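Local coordinates for protein PHOX (Pseudomonas fluorescens, PDB 4A9V) that hydrolyses phosphate monoesters as an alkaline phosphatase of beta-propeller fold, using a cofactor of iron and calcium ions, at residues 495-500 against 507-512; 456-461 against 500-505; 433-436 against 442-445. All coordinates share one frame; numbering follows the deposited sequence.

Contact 1. Residues 495-500 against 507-512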
ATOM      1  N   GLY A 495      -8.408  -8.136   7.160  1.00  8.13           N
ATOM      2  CA  GLY A 495      -9.025  -9.432   7.020  1.00  8.70           C
ATOM      3  C   GLY A 495     -10.494  -9.427   7.354  1.00  9.49           C
ATOM      4  O   GLY A 495     -11.115  -8.380   7.539  1.00 14.67           O
ATOM      5  N   ASP A 496     -11.040 -10.628   7.417  1.00  8.86           N
ATOM      6  CA  ASP A 496     -12.423 -10.856   7.778  1.00 10.26           C
ATOM      7  C   ASP A 496     -12.616 -10.578   9.271  1.00 11.18           C
ATOM      8  O   ASP A 496     -11.839 -11.048  10.099  1.00 15.43           O
ATOM      9  CB  ASP A 496     -12.787 -12.302   7.439  1.00 12.63           C
ATOM     10  CG  ASP A 496     -14.251 -12.597   7.643  1.00 18.00           C
ATOM     11  OD1 ASP A 496     -14.719 -12.435   8.786  1.00 24.34           O
ATOM     12  OD2 ASP A 496     -14.893 -13.084   6.688  1.00 23.60           O
ATOM     13  N   SER A 497     -13.514  -9.647   9.573  1.00 10.90           N
ATOM     14  CA  SER A 497     -13.751  -9.194  10.935  0.50 11.71           C
ATOM     15  C   SER A 497     -15.062  -9.742  11.491  1.00 12.60           C
ATOM     16  O   SER A 497     -15.575  -9.243  12.486  1.00 14.71           O
ATOM     17  CB  SER A 497     -13.794  -7.670  10.960  0.50 12.27           C
ATOM     18  OG  SER A 497     -12.537  -7.148  10.581  0.50 14.61           O
ATOM     19  N   SER A 498     -15.555 -10.827  10.902  1.00 13.16           N
ATOM     20  CA  SER A 498     -16.810 -11.424  11.360  1.00 13.47           C
ATOM     21  C   SER A 498     -16.713 -12.009  12.765  1.00 15.28           C
ATOM     22  O   SER A 498     -17.734 -12.238  13.414  1.00 16.25           O
ATOM     23  CB  SER A 498     -17.279 -12.499  10.381  1.00 17.86           C
ATOM     24  OG  SER A 498     -16.393 -13.601  10.385  1.00 16.60           O
ATOM     25  N   ASN A 499     -15.509 -12.382  13.177  1.00 13.47           N
ATOM     26  CA  ASN A 499     -15.326 -13.106  14.428  1.00 13.24           C
ATOM     27  C   ASN A 499     -16.175 -14.368  14.479  1.00 12.52           C
ATOM     28  O   ASN A 499     -16.559 -14.822  15.557  1.00 14.79           O
ATOM     29  CB  ASN A 499     -15.666 -12.217  15.629  1.00 14.13           C
ATOM     30  CG  ASN A 499     -15.042 -12.718  16.920  1.00 13.14           C
ATOM     31  OD1 ASN A 499     -13.903 -13.183  16.933  1.00 13.03           O
ATOM     32  ND2 ASN A 499     -15.771 -12.586  18.020  1.00 17.27           N
ATOM     33  N   ALA A 500     -16.314 -15.016  13.330  1.00 12.90           N
ATOM     34  CA  ALA A 500     -17.171 -16.190  13.212  1.00 15.48           C
ATOM     35  C   ALA A 500     -16.593 -17.163  12.192  1.00 13.83           C
ATOM     36  O   ALA A 500     -15.803 -16.779  11.332  1.00 13.99           O
ATOM     37  CB  ALA A 500     -18.578 -15.779  12.802  1.00 20.07           C
ATOM     38  N   GLY A 507     -11.694 -11.440  16.060  1.00 10.46           N
ATOM     39  CA  GLY A 507     -12.184 -10.085  16.289  1.00 10.83           C
ATOM     40  C   GLY A 507     -11.944  -9.124  15.134  1.00  9.71           C
ATOM     41  O   GLY A 507     -11.830  -9.527  13.976  1.00  9.73           O
ATOM     42  N   ASN A 508     -11.833  -7.845  15.481  1.00  9.55           N
ATOM     43  CA  ASN A 508     -11.646  -6.767  14.518  1.00  8.60           C
ATOM     44  C   ASN A 508     -10.227  -6.795  13.952  1.00  8.11           C
ATOM     45  O   ASN A 508      -9.330  -7.430  14.523  1.00  8.58           O
ATOM     46  CB  ASN A 508     -11.893  -5.419  15.204  1.00  8.53           C
ATOM     47  CG  ASN A 508     -13.356  -5.162  15.520  1.00 10.63           C
ATOM     48  OD1 ASN A 508     -14.245  -5.946  15.183  1.00 12.36           O
ATOM     49  ND2 ASN A 508     -13.609  -4.036  16.171  1.00 11.62           N
ATOM     50  N   ASN A 509      -9.998  -6.001  12.912  1.00  8.05           N
ATOM     51  CA  ASN A 509      -8.651  -5.844  12.390  1.00  7.22           C
ATOM     52  C   ASN A 509      -7.732  -5.183  13.404  1.00  8.47           C
ATOM     53  O   ASN A 509      -8.176  -4.567  14.378  1.00  9.17           O
ATOM     54  CB  ASN A 509      -8.681  -5.080  11.069  1.00  7.73           C
ATOM     55  CG  ASN A 509      -9.024  -5.978   9.909  1.00  7.73           C
ATOM     56  OD1 ASN A 509      -8.403  -7.028   9.739  1.00  8.49           O
ATOM     57  ND2 ASN A 509     -10.033  -5.605   9.131  1.00 10.46           N
ATOM     58  N   GLN A 510      -6.440  -5.407  13.225  1.00  8.33           N
ATOM     59  CA  GLN A 510      -5.515  -5.314  14.331  1.00  8.93           C
ATOM     60  C   GLN A 510      -4.088  -5.104  13.866  1.00  6.95           C
ATOM     61  O   GLN A 510      -3.788  -5.141  12.664  1.00  7.46           O
ATOM     62  CB  GLN A 510      -5.625  -6.573  15.160  1.00 10.49           C
ATOM     63  CG  GLN A 510      -5.311  -7.831  14.389  1.00 10.35           C
ATOM     64  CD  GLN A 510      -5.732  -9.083  15.135  1.00 10.50           C
ATOM     65  OE1 GLN A 510      -4.907  -9.746  15.780  1.00  9.72           O
ATOM     66  NE2 GLN A 510      -7.009  -9.429  15.027  1.00 12.92           N
ATOM     67  N   MET A 511      -3.231  -4.795  14.827  1.00  7.07           N
ATOM     68  CA  MET A 511      -1.808  -4.692  14.588  1.00  6.35           C
ATOM     69  C   MET A 511      -1.092  -5.568  15.595  1.00  7.06           C
ATOM     70  O   MET A 511      -1.428  -5.574  16.782  1.00  7.27           O
ATOM     71  CB  MET A 511      -1.340  -3.233  14.695  1.00  7.48           C
ATOM     72  CG  MET A 511       0.148  -3.036  14.414  1.00  8.26           C
ATOM     73  SD  MET A 511       0.605  -1.330  14.046  1.00  9.16           S
ATOM     74  CE  MET A 511       0.269  -0.552  15.619  1.00 11.28           C
ATOM     75  N   LEU A 512      -0.093  -6.294  15.108  1.00  6.58           N
ATOM     76  CA  LEU A 512       0.714  -7.181  15.923  1.00  6.72           C
ATOM     77  C   LEU A 512       2.185  -6.807  15.780  1.00  6.51           C
ATOM     78  O   LEU A 512       2.557  -6.002  14.924  1.00  7.33           O
ATOM     79  CB  LEU A 512       0.494  -8.648  15.510  1.00  7.38           C
ATOM     80  CG  LEU A 512      -0.979  -9.085  15.442  1.00  7.64           C
ATOM     81  CD1 LEU A 512      -1.514  -9.072  14.018  1.00  7.41           C
ATOM     82  CD2 LEU A 512      -1.186 -10.455  16.084  1.00  8.77           C
TER
HETATM   83  O   HOH W   1     -10.817  -5.936   6.400  1.00 20.31           O
HETATM   84  O   HOH W   2     -12.742 -11.895  12.678  1.00 10.90           O
HETATM   85  O   HOH W   3      -9.597 -10.106  12.247  1.00 16.09           O
HETATM   86  O   HOH W   4     -15.075  -8.621  15.089  1.00 14.03           O
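The carboxamide of N509 grips the backbone of G495, and this is the close-fitting end of the contact between 495-500 and 507-512. Its OD1 takes the amide hydrogen of G495 N at 2.8 Å, an almost straight bond (172° at the hydrogen) whose donor lies slightly tilted from the carbonyl plane. The other half of the same amide, ND2, makes a weak bond back to G495 O. CG of N509 stands beside its own backbone N, chi1 -82°, which swings the amide across to the loop. Bonds from T493 OG1 to OD1 and from ND2 to C531 O help fix the rotation of the buried group.

Further along, the fit gives way to water. N499 OD1 accepts from G507 N at 2.9 Å, but the donor sits well above the carbonyl plane, 50° out of it. Between these direct bonds, water 2 donates to D496 O and G507 O while accepting from N499 N, and water 3 joins the same two carbonyls. On this looser side water 4 bridges S497 O and N508 OD1, while N508 ND2 bonds to G527 O. D496 turns back on its own loop, its OD1 receiving S498 N in an Asx turn.

The segments close the connection between antiparallel strands 489-493 and 510-514 of one four-stranded sheet of the propeller. N509 lies next to the metal ligands D494 and E532, so its amide probably belongs to the second shell around the metal site.

Contact 2. Residues 456-461 against 500-505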
ATOM      1  N   SER A 456      -7.803 -22.553  16.885  1.00 10.93           N
ATOM      2  CA  SER A 456      -8.980 -22.849  17.698  1.00 12.61           C
ATOM      3  C   SER A 456     -10.016 -23.647  16.908  1.00 13.44           C
ATOM      4  O   SER A 456     -10.615 -24.588  17.426  1.00 20.20           O
ATOM      5  CB  SER A 456      -9.602 -21.558  18.228  1.00 14.41           C
ATOM      6  OG  SER A 456      -8.806 -21.001  19.253  1.00 21.51           O
ATOM      7  N   VAL A 457     -10.154 -23.316  15.630  1.00 12.10           N
ATOM      8  CA  VAL A 457     -11.186 -23.893  14.781  1.00 13.25           C
ATOM      9  C   VAL A 457     -10.625 -25.068  13.976  1.00 12.91           C
ATOM     10  O   VAL A 457     -11.338 -26.032  13.700  1.00 15.42           O
ATOM     11  CB  VAL A 457     -11.751 -22.821  13.832  1.00 13.02           C
ATOM     12  CG1 VAL A 457     -12.719 -23.439  12.839  1.00 14.80           C
ATOM     13  CG2 VAL A 457     -12.418 -21.701  14.622  1.00 14.89           C
ATOM     14  N   HIS A 458      -9.336 -25.004  13.651  1.00 12.57           N
ATOM     15  CA  HIS A 458      -8.718 -25.939  12.710  1.00 12.29           C
ATOM     16  C   HIS A 458      -7.450 -26.545  13.263  1.00 12.30           C
ATOM     17  O   HIS A 458      -6.480 -26.761  12.535  1.00 12.65           O
ATOM     18  CB  HIS A 458      -8.434 -25.247  11.376  1.00 12.14           C
ATOM     19  CG  HIS A 458      -9.677 -24.805  10.641  1.00 12.22           C
ATOM     20  ND1 HIS A 458     -10.612 -25.673  10.204  1.00 16.25           N
ATOM     21  CD2 HIS A 458     -10.109 -23.538  10.266  1.00 12.60           C
ATOM     22  CE1 HIS A 458     -11.569 -24.997   9.544  1.00 15.29           C
ATOM     23  NE2 HIS A 458     -11.279 -23.688   9.617  1.00 14.73           N
ATOM     24  N   ALA A 459      -7.446 -26.843  14.557  1.00 14.56           N
ATOM     25  CA  ALA A 459      -6.272 -27.417  15.204  1.00 15.17           C
ATOM     26  C   ALA A 459      -5.748 -28.627  14.438  1.00 14.77           C
ATOM     27  O   ALA A 459      -6.515 -29.514  14.067  1.00 16.40           O
ATOM     28  CB  ALA A 459      -6.608 -27.815  16.632  1.00 19.31           C
ATOM     29  N   GLY A 460      -4.429 -28.703  14.290  1.00 14.68           N
ATOM     30  CA  GLY A 460      -3.768 -29.901  13.778  1.00 15.96           C
ATOM     31  C   GLY A 460      -3.892 -30.086  12.276  1.00 15.97           C
ATOM     32  O   GLY A 460      -3.630 -31.171  11.759  1.00 20.06           O
ATOM     33  N   THR A 461      -4.334 -29.036  11.589  1.00 13.66           N
ATOM     34  CA  THR A 461      -4.432 -29.030  10.123  1.00 13.12           C
ATOM     35  C   THR A 461      -3.695 -27.807   9.570  1.00 11.84           C
ATOM     36  O   THR A 461      -3.417 -26.859  10.306  1.00 11.41           O
ATOM     37  CB  THR A 461      -5.902 -28.965   9.652  1.00 14.11           C
ATOM     38  OG1 THR A 461      -6.434 -27.656   9.897  1.00 14.53           O
ATOM     39  CG2 THR A 461      -6.752 -30.018  10.354  1.00 16.77           C
ATOM     40  N   ALA A 500     -16.314 -15.016  13.330  1.00 12.90           N
ATOM     41  CA  ALA A 500     -17.171 -16.190  13.212  1.00 15.48           C
ATOM     42  C   ALA A 500     -16.593 -17.163  12.192  1.00 13.83           C
ATOM     43  O   ALA A 500     -15.803 -16.779  11.332  1.00 13.99           O
ATOM     44  CB  ALA A 500     -18.578 -15.779  12.802  1.00 20.07           C
ATOM     45  N   GLY A 501     -17.040 -18.412  12.255  1.00 14.46           N
ATOM     46  CA  GLY A 501     -16.622 -19.422  11.291  1.00 15.96           C
ATOM     47  C   GLY A 501     -15.119 -19.622  11.297  1.00 12.93           C
ATOM     48  O   GLY A 501     -14.523 -19.861  12.350  1.00 13.36           O
ATOM     49  N   ASP A 502     -14.492 -19.464  10.134  1.00 12.83           N
ATOM     50  CA  ASP A 502     -13.039 -19.616  10.022  1.00 11.49           C
ATOM     51  C   ASP A 502     -12.301 -18.571  10.857  1.00 10.71           C
ATOM     52  O   ASP A 502     -11.114 -18.720  11.139  1.00 10.37           O
ATOM     53  CB  ASP A 502     -12.581 -19.501   8.565  1.00 12.61           C
ATOM     54  CG  ASP A 502     -12.756 -20.788   7.779  1.00 13.84           C
ATOM     55  OD1 ASP A 502     -12.956 -21.859   8.391  1.00 15.37           O
ATOM     56  OD2 ASP A 502     -12.546 -20.744   6.549  1.00 15.83           O
ATOM     57  N   PHE A 503     -13.005 -17.514  11.249  1.00 10.63           N
ATOM     58  CA  PHE A 503     -12.376 -16.364  11.888  1.00 10.46           C
ATOM     59  C   PHE A 503     -12.856 -16.202  13.327  1.00 10.60           C
ATOM     60  O   PHE A 503     -12.561 -15.203  13.972  1.00 10.81           O
ATOM     61  CB  PHE A 503     -12.662 -15.104  11.069  1.00 10.46           C
ATOM     62  CG  PHE A 503     -12.359 -15.267   9.606  1.00 10.02           C
ATOM     63  CD1 PHE A 503     -11.046 -15.387   9.181  1.00 10.38           C
ATOM     64  CD2 PHE A 503     -13.373 -15.545   8.703  1.00 10.98           C
ATOM     65  CE1 PHE A 503     -10.753 -15.671   7.859  1.00 10.80           C
ATOM     66  CE2 PHE A 503     -13.088 -15.824   7.380  1.00 12.11           C
ATOM     67  CZ  PHE A 503     -11.773 -15.919   6.962  1.00 11.85           C
ATOM     68  N   ALA A 504     -13.479 -17.242  13.870  1.00 11.29           N
ATOM     69  CA  ALA A 504     -13.949 -17.192  15.255  1.00 12.33           C
ATOM     70  C   ALA A 504     -12.774 -16.939  16.188  1.00 10.81           C
ATOM     71  O   ALA A 504     -11.799 -17.690  16.182  1.00 11.76           O
ATOM     72  CB  ALA A 504     -14.660 -18.484  15.627  1.00 13.61           C
ATOM     73  N   GLY A 505     -12.890 -15.899  17.009  1.00 10.71           N
ATOM     74  CA  GLY A 505     -11.856 -15.567  17.976  1.00 10.72           C
ATOM     75  C   GLY A 505     -10.861 -14.515  17.518  1.00 10.41           C
ATOM     76  O   GLY A 505     -10.006 -14.099  18.293  1.00 12.40           O
TER
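A histidine–carboxylate pair at the surface is the striking feature where 456-461 meets 500-505: H458 NE2 donates to D502 OD1 at 2.8 Å in a nearly straight bond. The two partners use their geometry unequally. The oxygen lies practically in the imidazole plane, at the ring edge, whereas the nitrogen approaches D502 from above the carboxylate, 47° out of its plane, and the planes of the two flat groups stand 66° apart. Both side chains lean to the side of their own backbone N (chi1 -65° for H458), and this brings them together.

V457 covers one face of the imidazole from within its own segment, its CG1 lying 3.5 Å above the centre of the H458 ring. CG2 of V457 reaches across to G501 O at 3.6 Å and to the methyl CB of A504 at 4.0 Å. The contact thus joins two surface loops of the beta-propeller, one following strand 443-451 and the other linking strands 489-493 and 510-514.

Behind the histidine a type II turn runs from H458 to T461, where H458 O accepts from both T461 N and T461 OG1 on the same face. N454 ties the loops a second time, its ND2 donating to D502 O and A504 O while its OD1 accepts from V457 N.

Contact 3. Residues 433-436 against 442-445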
ATOM      1  N   ARG A 433      16.234 -13.636   1.981  1.00  6.77           N
ATOM      2  CA  ARG A 433      17.567 -13.122   2.256  1.00  7.29           C
ATOM      3  C   ARG A 433      18.373 -13.131   0.963  1.00  7.15           C
ATOM      4  O   ARG A 433      18.656 -14.187   0.386  1.00  7.18           O
ATOM      5  CB  ARG A 433      18.266 -13.968   3.307  1.00  7.78           C
ATOM      6  CG  ARG A 433      19.649 -13.450   3.650  1.00  7.83           C
ATOM      7  CD  ARG A 433      20.282 -14.267   4.749  1.00  8.47           C
ATOM      8  NE  ARG A 433      21.580 -13.727   5.118  1.00  9.10           N
ATOM      9  CZ  ARG A 433      22.333 -14.206   6.099  1.00  9.64           C
ATOM     10  NH1 ARG A 433      21.912 -15.232   6.823  1.00 10.67           N
ATOM     11  NH2 ARG A 433      23.478 -13.614   6.389  1.00  9.88           N
ATOM     12  N   THR A 434      18.647 -11.940   0.456  1.00  7.50           N
ATOM     13  CA  THR A 434      19.360 -11.785  -0.794  1.00  6.99           C
ATOM     14  C   THR A 434      20.783 -12.347  -0.677  1.00  7.68           C
ATOM     15  O   THR A 434      21.435 -12.219   0.362  1.00  7.98           O
ATOM     16  CB  THR A 434      19.356 -10.298  -1.208  1.00  7.87           C
ATOM     17  OG1 THR A 434      19.727 -10.169  -2.584  1.00  8.53           O
ATOM     18  CG2 THR A 434      20.260  -9.458  -0.317  1.00  8.02           C
ATOM     19  N   ASP A 435      21.257 -13.004  -1.731  1.00  7.91           N
ATOM     20  CA  ASP A 435      22.551 -13.669  -1.658  1.00  7.74           C
ATOM     21  C   ASP A 435      23.657 -12.670  -1.322  1.00  7.60           C
ATOM     22  O   ASP A 435      23.666 -11.531  -1.809  1.00  8.29           O
ATOM     23  CB  ASP A 435      22.871 -14.402  -2.962  1.00  8.56           C
ATOM     24  CG  ASP A 435      24.101 -15.289  -2.850  1.00  9.93           C
ATOM     25  OD1 ASP A 435      24.211 -16.045  -1.863  1.00 10.07           O
ATOM     26  OD2 ASP A 435      24.946 -15.258  -3.772  1.00 13.23           O
ATOM     27  N   ARG A 436      24.583 -13.128  -0.487  1.00  8.20           N
ATOM     28  CA  ARG A 436      25.707 -12.321  -0.022  0.50  8.13           C
ATOM     29  C   ARG A 436      25.264 -11.098   0.777  1.00  8.54           C
ATOM     30  O   ARG A 436      26.085 -10.237   1.096  1.00 10.48           O
ATOM     31  CB  ARG A 436      26.609 -11.911  -1.195  0.50 12.26           C
ATOM     32  CG  ARG A 436      26.979 -13.068  -2.114  0.50 12.78           C
ATOM     33  CD  ARG A 436      27.824 -12.618  -3.301  0.50 20.32           C
ATOM     34  NE  ARG A 436      27.163 -11.592  -4.109  0.50 40.29           N
ATOM     35  CZ  ARG A 436      26.352 -11.842  -5.143  0.50 65.01           C
ATOM     36  NH1 ARG A 436      25.710 -13.009  -5.231  0.50 62.82           N
ATOM     37  NH2 ARG A 436      25.991 -10.845  -5.940  0.50100.63           N
ATOM     38  N   LYS A 442      20.892 -11.700  -7.731  1.00  8.94           N
ATOM     39  CA  LYS A 442      19.774 -12.166  -8.517  1.00  9.68           C
ATOM     40  C   LYS A 442      19.194 -13.474  -7.992  1.00  7.86           C
ATOM     41  O   LYS A 442      18.232 -13.979  -8.553  1.00  9.51           O
ATOM     42  CB  LYS A 442      20.188 -12.277  -9.981  1.00 13.30           C
ATOM     43  CG  LYS A 442      20.388 -10.893 -10.601  1.00 18.05           C
ATOM     44  CD  LYS A 442      20.946 -10.909 -12.011  1.00 26.71           C
ATOM     45  CE  LYS A 442      21.546  -9.549 -12.352  1.00 31.89           C
ATOM     46  NZ  LYS A 442      21.864  -9.402 -13.797  1.00101.45           N
ATOM     47  N   THR A 443      19.714 -13.962  -6.869  1.00  8.56           N
ATOM     48  CA  THR A 443      19.108 -15.094  -6.174  1.00  8.43           C
ATOM     49  C   THR A 443      18.997 -14.815  -4.683  1.00  8.46           C
ATOM     50  O   THR A 443      19.644 -13.905  -4.154  1.00  8.45           O
ATOM     51  CB  THR A 443      19.894 -16.408  -6.385  1.00  9.20           C
ATOM     52  OG1 THR A 443      21.157 -16.328  -5.719  1.00 11.16           O
ATOM     53  CG2 THR A 443      20.129 -16.672  -7.868  1.00 11.52           C
ATOM     54  N   PHE A 444      18.137 -15.591  -4.027  1.00  7.55           N
ATOM     55  CA  PHE A 444      17.873 -15.428  -2.615  1.00  7.81           C
ATOM     56  C   PHE A 444      17.397 -16.746  -2.012  1.00  7.17           C
ATOM     57  O   PHE A 444      16.952 -17.651  -2.730  1.00  7.74           O
ATOM     58  CB  PHE A 444      16.835 -14.318  -2.385  1.00  7.39           C
ATOM     59  CG  PHE A 444      15.568 -14.489  -3.179  1.00  7.58           C
ATOM     60  CD1 PHE A 444      14.574 -15.354  -2.744  1.00  7.60           C
ATOM     61  CD2 PHE A 444      15.373 -13.812  -4.369  1.00  8.51           C
ATOM     62  CE1 PHE A 444      13.418 -15.539  -3.482  1.00  7.95           C
ATOM     63  CE2 PHE A 444      14.217 -13.986  -5.104  1.00  8.39           C
ATOM     64  CZ  PHE A 444      13.217 -14.806  -4.631  1.00  8.57           C
ATOM     65  N   ALA A 445      17.512 -16.835  -0.690  1.00  7.56           N
ATOM     66  CA  ALA A 445      16.868 -17.877   0.091  1.00  7.50           C
ATOM     67  C   ALA A 445      15.558 -17.326   0.649  1.00  7.88           C
ATOM     68  O   ALA A 445      15.523 -16.203   1.125  1.00 11.96           O
ATOM     69  CB  ALA A 445      17.789 -18.294   1.224  1.00  8.64           C
TER
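R433 and A445 pair through both of their backbone amides. R433 N donates to A445 O at 2.8 Å, and A445 N returns a bond to R433 O at 3.1 Å, so this antiparallel hydrogen-bonded pair satisfies two donors and two acceptors at once. One step on, T434 and F444 form the non-hydrogen-bonded pair, their CA atoms 4.3 Å apart. The ladder resumes as D435 N reaches T443 O at 3.0 Å.

This is the turn end of the beta hairpin formed by strands 428-434 and 443-451, neighbours in an antiparallel sheet of the propeller. F444 amide groups look to the other side, bonding to G343 of the adjacent strand. The CB of F444 sits 3.3 Å from R433 O, while the ring, with CG wedged between backbone N and carbonyl carbon (chi1 53°), packs among W432, W345 and F329.

Side-chain polar groups are served largely from the turn itself. T434 OG1 bonds to D438 O, and R433, its chain stretched out from the strand, forms a salt bridge from NE to D437. D435 carries the other charge pair: in one of the two conformers of R436, its NH1 meets D435 OD2 at 2.8 Å on the anti side, 27° out of the carboxylate plane. D435 CB lies 3.8 Å from T443 OG1.

Overall arrangement
Contacts 1 and 2 adjoin and share a loop, whereas contact 3 stands apart, its centre about 34 Å from that of contact 1. The first two have A500 in common and draw on the loop between strands 489-493 and 510-514: its two ends meet in 495-500 against 507-512, and its middle reaches a different loop in 456-461 against 500-505. F503 packs against D496 where they join. Their settings differ. Contact 1 is partly buried beside the metal centre and relies on amides and bridging waters; contact 2 is a surface contact built on an imidazole–carboxylate bond and a few methyls. Contact 3, a partly buried hairpin end, depends on regular backbone pairing instead.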